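MDM10 isoform 1 (Saccharomyces cerevisiae, PDB 7BTX) links mitochondria to the endoplasmic reticulum as part of the ERMES complex and takes part in late assembly of the outer-membrane TOM translocase. Local coordinates at residues M5-W18 against M156-K170. Sequence-based numbering, arbitrary orientation.
Sequences MDQVLRAFYQSTHW and MIIKRLSPQTQFMLK
Met5, at the start of helix 5-16, lays its sulfur against the aliphatic part of Lys170, 3.7 Å from SD to Lys170 CE, while its CG meets Met156 SD. The setting is a mitochondrial outer-membrane beta-barrel, with the N-terminal helix packed on the inward face of the hairpin 156-162/165-170, running nearly parallel to the first strand (13°) and antiparallel to the second. Asp6 OD1 stays 4.1 Å from Lys170 NZ, beyond a salt bridge. Met156 bends at its last torsion (chi3 66°), which turns CE under the first helical turn, 3.8 Å from Val8 CG1. Leu9 splits its two methyls: CD1 reaches Ile158 CD1 and, at 3.6 Å, Met168 SD, whereas CD2 lies near Lys170 NZ. The side chains of Phe12 and Ile158 lie alongside each other, pointing contrary ways, with Phe12 CE2 3.6 Å from Ile158 CG2, and the Phe12 ring extends on to Leu141 of the adjoining strand. Trp18 CD1 sits over the centre of the Tyr13 ring, and Leu9 O is on its other face, toward the rim; Tyr13 OH sits 3.3 Å from Met168 SD and is hydrogen-bonded to Gln187 of strand 179-189. Thr16 returns OG1 to Phe12 O, a carbonyl that also accepts from Thr16 N on the other face of its plane. After the turn at His17, Trp18 lies along Gln166, whose CB makes a CH-pi contact over the six-membered ring. Trp18 CE3 lies over one face of the Arg160 guanidinium, off toward its rim, and Arg160 NH1 donates in the guanidinium plane to Pro163 O at 2.8 Å, above the plane of that carbonyl.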
loop_
_atom_site.group_PDB
_atom_site.type_symbol
_atom_site.label_atom_id
_atom_site.label_comp_id
_atom_site.label_asym_id
_atom_site.label_seq_id
_atom_site.Cartn_x
_atom_site.Cartn_y
_atom_site.Cartn_z
ATOM N N MET D 5 -24.282 14.094 2.188
ATOM C CA MET D 5 -24.726 15.313 2.858
ATOM C C MET D 5 -25.747 16.067 2.017
ATOM O O MET D 5 -26.565 16.820 2.552
ATOM C CB MET D 5 -23.525 16.203 3.165
ATOM C CG MET D 5 -23.729 17.165 4.312
ATOM S SD MET D 5 -22.737 18.660 4.163
ATOM C CE MET D 5 -21.157 18.135 4.796
ATOM N N ASP D 6 -25.722 15.871 0.697
ATOM C CA ASP D 6 -26.646 16.579 -0.179
ATOM C C ASP D 6 -27.941 15.816 -0.400
ATOM O O ASP D 6 -28.889 16.379 -0.954
ATOM C CB ASP D 6 -25.986 16.870 -1.525
ATOM C CG ASP D 6 -24.615 17.486 -1.379
ATOM O OD1 ASP D 6 -24.484 18.485 -0.642
ATOM O OD2 ASP D 6 -23.667 16.974 -2.006
ATOM N N GLN D 7 -28.008 14.546 -0.002
ATOM C CA GLN D 7 -29.288 13.850 -0.047
ATOM C C GLN D 7 -29.945 13.791 1.322
ATOM O O GLN D 7 -31.147 13.532 1.413
ATOM C CB GLN D 7 -29.127 12.446 -0.629
ATOM C CG GLN D 7 -27.972 11.640 -0.077
ATOM C CD GLN D 7 -27.696 10.395 -0.900
ATOM O OE1 GLN D 7 -28.552 9.938 -1.654
ATOM N NE2 GLN D 7 -26.494 9.848 -0.772
ATOM N N VAL D 8 -29.177 14.011 2.391
ATOM C CA VAL D 8 -29.776 14.374 3.671
ATOM C C VAL D 8 -30.423 15.746 3.560
ATOM O O VAL D 8 -31.537 15.970 4.050
ATOM C CB VAL D 8 -28.711 14.336 4.787
ATOM C CG1 VAL D 8 -29.243 14.925 6.064
ATOM C CG2 VAL D 8 -28.259 12.927 5.049
ATOM N N LEU D 9 -29.746 16.668 2.875
ATOM C CA LEU D 9 -30.215 18.042 2.747
ATOM C C LEU D 9 -31.474 18.122 1.896
ATOM O O LEU D 9 -32.414 18.850 2.228
ATOM C CB LEU D 9 -29.101 18.893 2.148
ATOM C CG LEU D 9 -29.452 20.283 1.657
ATOM C CD1 LEU D 9 -29.666 21.132 2.853
ATOM C CD2 LEU D 9 -28.337 20.843 0.809
ATOM N N ARG D 10 -31.519 17.368 0.802
ATOM C CA ARG D 10 -32.701 17.392 -0.050
ATOM C C ARG D 10 -33.860 16.632 0.575
ATOM O O ARG D 10 -35.015 16.867 0.212
ATOM C CB ARG D 10 -32.368 16.824 -1.427
ATOM N N ALA D 11 -33.582 15.722 1.507
ATOM C CA ALA D 11 -34.663 15.024 2.194
ATOM C C ALA D 11 -35.298 15.910 3.252
ATOM O O ALA D 11 -36.478 15.745 3.581
ATOM C CB ALA D 11 -34.145 13.735 2.824
ATOM N N PHE D 12 -34.528 16.846 3.805
ATOM C CA PHE D 12 -35.080 17.794 4.764
ATOM C C PHE D 12 -35.864 18.887 4.058
ATOM O O PHE D 12 -36.812 19.444 4.620
ATOM C CB PHE D 12 -33.957 18.400 5.593
ATOM C CG PHE D 12 -34.433 19.239 6.733
ATOM C CD1 PHE D 12 -35.074 18.661 7.811
ATOM C CD2 PHE D 12 -34.231 20.605 6.733
ATOM C CE1 PHE D 12 -35.507 19.429 8.859
ATOM C CE2 PHE D 12 -34.665 21.375 7.780
ATOM C CZ PHE D 12 -35.301 20.787 8.841
ATOM N N TYR D 13 -35.474 19.209 2.826
ATOM C CA TYR D 13 -36.179 20.214 2.047
ATOM C C TYR D 13 -37.538 19.726 1.582
ATOM O O TYR D 13 -38.487 20.513 1.552
ATOM C CB TYR D 13 -35.343 20.616 0.837
ATOM C CG TYR D 13 -34.210 21.567 1.132
ATOM C CD1 TYR D 13 -33.990 22.050 2.412
ATOM C CD2 TYR D 13 -33.359 21.977 0.125
ATOM C CE1 TYR D 13 -32.958 22.914 2.673
ATOM C CE2 TYR D 13 -32.328 22.844 0.374
ATOM C CZ TYR D 13 -32.133 23.311 1.648
ATOM O OH TYR D 13 -31.095 24.172 1.900
ATOM N N GLN D 14 -37.654 18.455 1.217
ATOM C CA GLN D 14 -38.922 17.881 0.800
ATOM C C GLN D 14 -39.819 17.526 1.971
ATOM O O GLN D 14 -41.011 17.280 1.768
ATOM C CB GLN D 14 -38.686 16.631 -0.051
ATOM C CG GLN D 14 -37.951 16.882 -1.353
ATOM C CD GLN D 14 -37.122 15.691 -1.780
ATOM O OE1 GLN D 14 -37.334 14.576 -1.307
ATOM N NE2 GLN D 14 -36.167 15.923 -2.670
ATOM N N SER D 15 -39.278 17.489 3.185
ATOM C CA SER D 15 -40.059 17.169 4.369
ATOM C C SER D 15 -40.615 18.398 5.065
ATOM O O SER D 15 -41.691 18.319 5.665
ATOM C CB SER D 15 -39.210 16.375 5.365
ATOM O OG SER D 15 -39.949 16.080 6.533
ATOM N N THR D 16 -39.913 19.525 5.002
ATOM C CA THR D 16 -40.376 20.771 5.593
ATOM C C THR D 16 -40.920 21.741 4.556
ATOM O O THR D 16 -41.292 22.862 4.916
ATOM C CB THR D 16 -39.249 21.429 6.384
ATOM O OG1 THR D 16 -38.214 21.848 5.492
ATOM C CG2 THR D 16 -38.675 20.448 7.363
ATOM N N HIS D 17 -40.969 21.321 3.286
ATOM C CA HIS D 17 -41.475 22.098 2.149
ATOM C C HIS D 17 -40.721 23.420 1.987
ATOM O O HIS D 17 -41.282 24.508 2.101
ATOM C CB HIS D 17 -42.986 22.327 2.259
ATOM C CG HIS D 17 -43.772 21.067 2.446
ATOM N ND1 HIS D 17 -43.685 20.002 1.577
ATOM C CD2 HIS D 17 -44.653 20.701 3.406
ATOM C CE1 HIS D 17 -44.481 19.033 1.992
ATOM N NE2 HIS D 17 -45.079 19.431 3.100
ATOM N N TRP D 18 -39.424 23.303 1.714
ATOM C CA TRP D 18 -38.604 24.481 1.473
ATOM C C TRP D 18 -38.632 24.918 0.017
ATOM O O TRP D 18 -38.374 26.096 -0.268
ATOM C CB TRP D 18 -37.163 24.218 1.918
ATOM C CG TRP D 18 -36.227 25.371 1.715
ATOM C CD1 TRP D 18 -35.131 25.396 0.912
ATOM C CD2 TRP D 18 -36.311 26.668 2.314
ATOM N NE1 TRP D 18 -34.521 26.621 0.974
ATOM C CE2 TRP D 18 -35.228 27.420 1.831
ATOM C CE3 TRP D 18 -37.193 27.264 3.218
ATOM C CZ2 TRP D 18 -35.004 28.731 2.218
ATOM C CZ3 TRP D 18 -36.972 28.559 3.594
ATOM C CH2 TRP D 18 -35.882 29.278 3.105
ATOM N N MET D 156 -23.248 19.231 9.397
ATOM C CA MET D 156 -24.268 20.078 8.800
ATOM C C MET D 156 -25.392 20.338 9.788
ATOM O O MET D 156 -25.996 19.400 10.308
ATOM C CB MET D 156 -24.834 19.445 7.532
ATOM C CG MET D 156 -25.860 20.306 6.840
ATOM S SD MET D 156 -26.374 19.664 5.251
ATOM C CE MET D 156 -27.197 18.169 5.758
ATOM N N ILE D 157 -25.682 21.604 10.054
ATOM C CA ILE D 157 -26.805 22.004 10.888
ATOM C C ILE D 157 -27.732 22.839 10.028
ATOM O O ILE D 157 -27.285 23.780 9.371
ATOM C CB ILE D 157 -26.345 22.801 12.122
ATOM C CG1 ILE D 157 -25.297 22.023 12.910
ATOM C CG2 ILE D 157 -27.515 23.138 13.009
ATOM C CD1 ILE D 157 -24.507 22.877 13.844
ATOM N N ILE D 158 -29.010 22.492 10.014
ATOM C CA ILE D 158 -30.029 23.262 9.316
ATOM C C ILE D 158 -31.003 23.748 10.373
ATOM O O ILE D 158 -31.418 22.972 11.238
ATOM C CB ILE D 158 -30.754 22.440 8.247
ATOM C CG1 ILE D 158 -29.764 21.735 7.335
ATOM C CG2 ILE D 158 -31.640 23.322 7.414
ATOM C CD1 ILE D 158 -30.419 20.718 6.461
ATOM N N LYS D 159 -31.352 25.026 10.326
ATOM C CA LYS D 159 -32.338 25.613 11.220
ATOM C C LYS D 159 -33.336 26.379 10.371
ATOM O O LYS D 159 -32.958 27.338 9.695
ATOM C CB LYS D 159 -31.682 26.561 12.225
ATOM C CG LYS D 159 -30.541 25.988 13.037
ATOM C CD LYS D 159 -31.041 24.989 14.043
ATOM C CE LYS D 159 -31.798 25.671 15.157
ATOM N NZ LYS D 159 -32.344 24.669 16.106
ATOM N N ARG D 160 -34.604 25.975 10.399
ATOM C CA ARG D 160 -35.628 26.770 9.721
ATOM C C ARG D 160 -36.212 27.758 10.726
ATOM O O ARG D 160 -37.079 27.439 11.540
ATOM C CB ARG D 160 -36.702 25.897 9.097
ATOM C CG ARG D 160 -37.611 26.726 8.215
ATOM C CD ARG D 160 -38.466 25.902 7.303
ATOM N NE ARG D 160 -39.329 26.750 6.492
ATOM C CZ ARG D 160 -40.263 26.289 5.672
ATOM N NH1 ARG D 160 -41.012 27.127 4.973
ATOM N NH2 ARG D 160 -40.458 24.986 5.556
ATOM N N LEU D 161 -35.727 28.993 10.641
ATOM C CA LEU D 161 -35.949 30.008 11.661
ATOM C C LEU D 161 -37.314 30.679 11.570
ATOM O O LEU D 161 -37.737 31.350 12.516
ATOM C CB LEU D 161 -34.857 31.066 11.561
ATOM C CG LEU D 161 -33.439 30.523 11.657
ATOM C CD1 LEU D 161 -32.443 31.624 11.398
ATOM C CD2 LEU D 161 -33.222 29.923 13.023
ATOM N N SER D 162 -38.006 30.498 10.451
ATOM C CA SER D 162 -39.211 31.236 10.091
ATOM C C SER D 162 -39.799 30.509 8.886
ATOM O O SER D 162 -39.071 29.741 8.246
ATOM C CB SER D 162 -38.846 32.698 9.790
ATOM O OG SER D 162 -39.941 33.513 9.432
ATOM N N PRO D 163 -41.076 30.679 8.537
ATOM C CA PRO D 163 -41.610 30.004 7.340
ATOM C C PRO D 163 -41.058 30.497 6.006
ATOM O O PRO D 163 -41.384 29.893 4.978
ATOM C CB PRO D 163 -43.111 30.309 7.438
ATOM C CG PRO D 163 -43.207 31.494 8.305
ATOM C CD PRO D 163 -42.171 31.257 9.331
ATOM N N GLN D 164 -40.252 31.555 5.990
ATOM C CA GLN D 164 -39.639 32.041 4.766
ATOM C C GLN D 164 -38.185 32.407 5.018
ATOM O O GLN D 164 -37.687 33.389 4.466
ATOM C CB GLN D 164 -40.408 33.247 4.234
ATOM C CG GLN D 164 -41.706 32.897 3.528
ATOM C CD GLN D 164 -42.503 34.120 3.148
ATOM O OE1 GLN D 164 -42.053 35.248 3.333
ATOM N NE2 GLN D 164 -43.697 33.903 2.614
ATOM N N THR D 165 -37.503 31.637 5.861
ATOM C CA THR D 165 -36.137 31.913 6.288
ATOM C C THR D 165 -35.521 30.614 6.788
ATOM O O THR D 165 -36.179 29.839 7.482
ATOM C CB THR D 165 -36.116 32.998 7.380
ATOM O OG1 THR D 165 -36.549 34.249 6.836
ATOM C CG2 THR D 165 -34.763 33.178 8.005
ATOM N N GLN D 166 -34.268 30.372 6.411
ATOM C CA GLN D 166 -33.560 29.187 6.864
ATOM C C GLN D 166 -32.101 29.537 7.084
ATOM O O GLN D 166 -31.558 30.418 6.421
ATOM C CB GLN D 166 -33.683 28.054 5.852
ATOM C CG GLN D 166 -33.664 26.690 6.459
ATOM C CD GLN D 166 -33.697 25.615 5.419
ATOM O OE1 GLN D 166 -32.761 25.471 4.642
ATOM N NE2 GLN D 166 -34.777 24.853 5.390
ATOM N N PHE D 167 -31.474 28.843 8.024
ATOM C CA PHE D 167 -30.053 28.996 8.295
ATOM C C PHE D 167 -29.388 27.643 8.127
ATOM O O PHE D 167 -29.999 26.610 8.396
ATOM C CB PHE D 167 -29.807 29.538 9.703
ATOM C CG PHE D 167 -28.356 29.683 10.052
ATOM C CD1 PHE D 167 -27.583 30.663 9.459
ATOM C CD2 PHE D 167 -27.762 28.828 10.965
ATOM C CE1 PHE D 167 -26.246 30.794 9.771
ATOM C CE2 PHE D 167 -26.426 28.953 11.283
ATOM C CZ PHE D 167 -25.669 29.938 10.684
ATOM N N MET D 168 -28.138 27.645 7.673
ATOM C CA MET D 168 -27.431 26.404 7.419
ATOM C C MET D 168 -25.958 26.569 7.731
ATOM O O MET D 168 -25.359 27.584 7.389
ATOM C CB MET D 168 -27.581 25.970 5.969
ATOM C CG MET D 168 -28.780 25.117 5.680
ATOM S SD MET D 168 -28.605 24.376 4.060
ATOM C CE MET D 168 -26.913 23.816 4.149
ATOM N N LEU D 169 -25.383 25.563 8.374
ATOM C CA LEU D 169 -23.950 25.463 8.579
ATOM C C LEU D 169 -23.446 24.208 7.887
ATOM O O LEU D 169 -24.171 23.224 7.757
ATOM C CB LEU D 169 -23.602 25.411 10.065
ATOM C CG LEU D 169 -23.289 26.731 10.753
ATOM C CD1 LEU D 169 -23.606 26.622 12.219
ATOM C CD2 LEU D 169 -21.836 27.067 10.563
ATOM N N LYS D 170 -22.197 24.249 7.431
ATOM C CA LYS D 170 -21.631 23.109 6.711
ATOM C C LYS D 170 -20.123 23.102 6.967
ATOM O O LYS D 170 -19.373 23.808 6.296
ATOM C CB LYS D 170 -21.928 23.177 5.231
ATOM C CG LYS D 170 -23.081 22.325 4.763
ATOM C CD LYS D 170 -23.435 22.679 3.338
ATOM C CE LYS D 170 -24.290 21.618 2.686
ATOM N NZ LYS D 170 -24.807 22.070 1.369
#